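Local coordinates for protein ubiquitin-conjugating ligase MGC351130 (Homo sapiens, PDB 1YRV) that catalyses the covalent attachment of ubiquitin to other proteins as an E2 enzyme, of which this chain holds the ubiquitin-conjugating core, at residues G61-S65 / V66-L70; P143-L146 / E147-R150. All coordinates share one frame; numbering follows the deposited sequence.

How the contacts relate
Both contacts belong to the single UBC core of this E2 and illustrate how short-range bonds shape the connections between its regular elements. Contact 1, residues 61-70, comes first along the chain and forms the loop joining strands 54-60 and 71-77, neighbours in the four-stranded antiparallel sheet. Contact 2, residues 143-150, follows much later, where the loop after helix 124-135 turns into helix 146-153. The centres of the two contacts lie about 18 Å apart. The nearest atoms of contacts 1 and 2 are about 7 Å apart, so they do not touch. Contact 1 is away from the predicted active-site Cys108, whereas contact 2 brings Pro143 near it; one shapes a sheet connection, the other a helix start.

Contact 1: G61-S65 / V66-L70; sequences GLQNS and VWQGL
Gly61 and Leu70 close this loop at its base, where Gly61 N donates to Leu70 O over 2.7 Å, nearly straight at 161° but from above the carbonyl plane. Just inside, Gly61 CA points a C-H almost directly at Trp67 O, 3.2 Å away, while Trp67 CB lies against the same CA. Gly61, with no side chain, lets the two limbs of the loop come this close. Three successive turns, type II over Leu62 to Ser65, type I over Ser65 to Gln68 and type II over Trp67 to Leu70, fold the chain back on itself. Ser65 holds the first: its chi1 of 68° sets OG between the backbone N and the carbonyl carbon, and from there OG gives a 2.6 Å bond to Leu62 O. The second turn is closed by Gln68 N donating to Ser65 O at 2.8 Å, the third by Leu70 N donating to Trp67 O, also at 2.8 Å. Gln68 CB lies beside Ser65 O, but the placing of the Gln68 amide against Gln63 and Asn64 is doubtful, as the modelled atoms overlap. Trp67, with CG anti to its carbonyl carbon (chi1 -70°), carries its indole to His97, Phe72 and Leu163. The chemistry thus divides the work: backbone bonds and one serine hydroxyl fix the turns, while the indole joins the loop to aromatic neighbours and to helix 156-166.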
# COMPACT_ATOMS: atom_id res chain seq x y z
N GLY A 61 -4.93 1.99 10.18
CA GLY A 61 -5.02 0.58 10.52
C GLY A 61 -6.46 0.12 10.49
O GLY A 61 -7.35 0.82 10.94
N LEU A 62 -6.71 -1.06 9.96
CA LEU A 62 -8.07 -1.56 9.88
C LEU A 62 -8.71 -1.62 11.27
O LEU A 62 -8.03 -1.60 12.31
CB LEU A 62 -8.09 -2.95 9.25
CG LEU A 62 -9.39 -3.37 8.59
CD1 LEU A 62 -9.72 -2.37 7.53
CD2 LEU A 62 -9.26 -4.76 8.01
N GLN A 63 -10.04 -1.71 11.27
CA GLN A 63 -10.78 -1.79 12.52
C GLN A 63 -10.74 -3.16 13.13
O GLN A 63 -10.87 -4.17 12.43
CB GLN A 63 -12.24 -1.37 12.31
CG GLN A 63 -12.38 0.11 12.18
CD GLN A 63 -11.42 0.83 13.10
OE1 GLN A 63 -10.22 0.90 12.83
NE2 GLN A 63 -11.93 1.33 14.23
N ASN A 64 -10.55 -3.18 14.44
CA ASN A 64 -10.50 -4.42 15.19
C ASN A 64 -9.32 -5.27 14.71
O ASN A 64 -9.39 -6.50 14.64
CB ASN A 64 -11.84 -5.18 15.06
CG ASN A 64 -13.06 -4.36 15.55
OD1 ASN A 64 -13.78 -3.77 14.74
ND2 ASN A 64 -13.26 -4.33 16.87
N SER A 65 -8.22 -4.61 14.38
CA SER A 65 -7.03 -5.31 13.93
C SER A 65 -5.88 -4.83 14.82
O SER A 65 -5.96 -3.79 15.50
CB SER A 65 -6.72 -4.97 12.45
OG SER A 65 -6.32 -3.62 12.30
N VAL A 66 -4.80 -5.60 14.80
CA VAL A 66 -3.63 -5.26 15.57
C VAL A 66 -3.16 -3.82 15.34
O VAL A 66 -2.63 -3.18 16.26
CB VAL A 66 -2.49 -6.20 15.26
CG1 VAL A 66 -1.38 -5.96 16.24
CG2 VAL A 66 -2.98 -7.63 15.32
N TRP A 67 -3.38 -3.30 14.14
CA TRP A 67 -2.96 -1.94 13.80
C TRP A 67 -4.01 -0.88 14.04
O TRP A 67 -3.91 0.21 13.47
CB TRP A 67 -2.51 -1.85 12.35
CG TRP A 67 -1.23 -2.57 12.10
CD1 TRP A 67 0.04 -2.03 12.03
CD2 TRP A 67 -1.08 -3.98 11.96
NE1 TRP A 67 0.96 -3.04 11.86
CE2 TRP A 67 0.30 -4.24 11.81
CE3 TRP A 67 -1.99 -5.05 11.95
CZ2 TRP A 67 0.79 -5.52 11.65
CZ3 TRP A 67 -1.49 -6.34 11.79
CH2 TRP A 67 -0.10 -6.56 11.64
N GLN A 68 -5.01 -1.19 14.86
CA GLN A 68 -6.04 -0.21 15.15
C GLN A 68 -5.42 1.03 15.79
O GLN A 68 -4.74 0.94 16.80
CB GLN A 68 -7.10 -0.80 16.08
CG GLN A 68 -8.23 -1.50 15.34
CD GLN A 68 -9.59 -1.30 16.00
OE1 GLN A 68 -9.87 -1.85 17.06
NE2 GLN A 68 -10.42 -0.48 15.38
N GLY A 69 -5.65 2.18 15.17
CA GLY A 69 -5.09 3.41 15.69
C GLY A 69 -3.76 3.76 15.05
O GLY A 69 -3.23 4.85 15.25
N LEU A 70 -3.22 2.84 14.27
CA LEU A 70 -1.95 3.07 13.60
C LEU A 70 -2.16 3.58 12.16
O LEU A 70 -3.29 3.58 11.64
CB LEU A 70 -1.15 1.77 13.61
CG LEU A 70 -0.66 1.47 15.04
CD1 LEU A 70 -0.25 0.01 15.22
CD2 LEU A 70 0.49 2.39 15.33

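Contact 2: P143-L146 / E147-R150; sequences PVNL and EAAR
Asn145 meets Ala148 through its side-chain oxygen: Ala148 N donates to Asn145 OD1 over 2.8 Å, arriving 40° above the plane of the amide. The asparagine reaches it because CG stands anti to the backbone N (chi1 -177°), beside its own carbonyl carbon, which carries OD1 to Ala148 N. Ala148 CB packs against the same group, 3.3 Å from Asn145 CG, so the capping amide is met by a methyl as well as an N-H. The backbone carbonyl of Asn145 serves the next residue, accepting from Ala149 N at 3.2 Å, and the regular helical pattern continues with Arg150 N to Leu146 O at 2.8 Å. Ahead of the cap, Pro143 CG lies 3.6 Å from Ala149 CB, with Pro143 CB also close by, an apolar touch between the incoming loop and the first turn. On the exposed side, Glu147 bends at chi2 (70°) and folds back, placing OE2 3.4 Å from Leu146 CB. Phe96 lies against both Asn145 and Ala148, and the Asn145 backbone is hydrogen-bonded to Pro98, which ties the cap to a neighbouring loop. The side chain of Pro143 is about 8 Å from that of Cys108, the predicted thioester cysteine. A side-chain oxygen at the N-cap accepting the N-H three residues on is the classic N-cap, and here it starts helix 146-153 of the UBC core.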
# COMPACT_ATOMS: atom_id res chain seq x y z
N PRO A 143 5.68 -15.83 6.45
CA PRO A 143 6.11 -14.44 6.58
C PRO A 143 7.53 -14.16 6.21
O PRO A 143 8.40 -15.02 6.34
CB PRO A 143 5.85 -14.16 8.05
CG PRO A 143 6.28 -15.44 8.67
CD PRO A 143 5.62 -16.47 7.78
N VAL A 144 7.76 -12.94 5.74
CA VAL A 144 9.08 -12.49 5.35
C VAL A 144 9.78 -12.03 6.64
O VAL A 144 11.01 -12.12 6.76
CB VAL A 144 8.97 -11.35 4.31
CG1 VAL A 144 8.43 -10.10 4.95
CG2 VAL A 144 10.31 -11.10 3.66
N ASN A 145 9.00 -11.55 7.61
CA ASN A 145 9.56 -11.12 8.88
C ASN A 145 9.10 -12.11 9.97
O ASN A 145 8.00 -12.01 10.52
CB ASN A 145 9.10 -9.69 9.22
CG ASN A 145 9.73 -9.18 10.51
OD1 ASN A 145 9.90 -9.93 11.45
ND2 ASN A 145 10.06 -7.90 10.55
N LEU A 146 9.99 -13.06 10.25
CA LEU A 146 9.78 -14.13 11.21
C LEU A 146 9.54 -13.70 12.65
O LEU A 146 8.60 -14.18 13.29
CB LEU A 146 11.00 -15.06 11.19
CG LEU A 146 11.35 -15.69 9.85
CD1 LEU A 146 12.63 -16.52 10.01
CD2 LEU A 146 10.20 -16.59 9.38
N GLU A 147 10.39 -12.82 13.16
CA GLU A 147 10.25 -12.35 14.53
C GLU A 147 8.94 -11.64 14.73
O GLU A 147 8.28 -11.81 15.75
CB GLU A 147 11.40 -11.42 14.91
CG GLU A 147 12.71 -12.15 15.05
CD GLU A 147 13.24 -12.62 13.73
OE1 GLU A 147 13.69 -11.76 12.93
OE2 GLU A 147 13.19 -13.84 13.48
N ALA A 148 8.55 -10.83 13.75
CA ALA A 148 7.30 -10.09 13.84
C ALA A 148 6.13 -11.05 13.93
O ALA A 148 5.24 -10.90 14.78
CB ALA A 148 7.14 -9.14 12.61
N ALA A 149 6.11 -12.04 13.04
CA ALA A 149 5.03 -13.03 12.99
C ALA A 149 4.98 -13.81 14.31
O ALA A 149 3.92 -13.94 14.96
CB ALA A 149 5.27 -14.00 11.82
N ARG A 150 6.13 -14.34 14.69
CA ARG A 150 6.26 -15.08 15.93
C ARG A 150 5.65 -14.29 17.11
O ARG A 150 4.77 -14.79 17.80
CB ARG A 150 7.73 -15.37 16.16
CG ARG A 150 8.03 -16.17 17.37
CD ARG A 150 9.41 -16.72 17.22
NE ARG A 150 10.46 -15.72 17.40
CZ ARG A 150 11.75 -16.03 17.38
NH1 ARG A 150 12.12 -17.29 17.16
NH2 ARG A 150 12.67 -15.10 17.64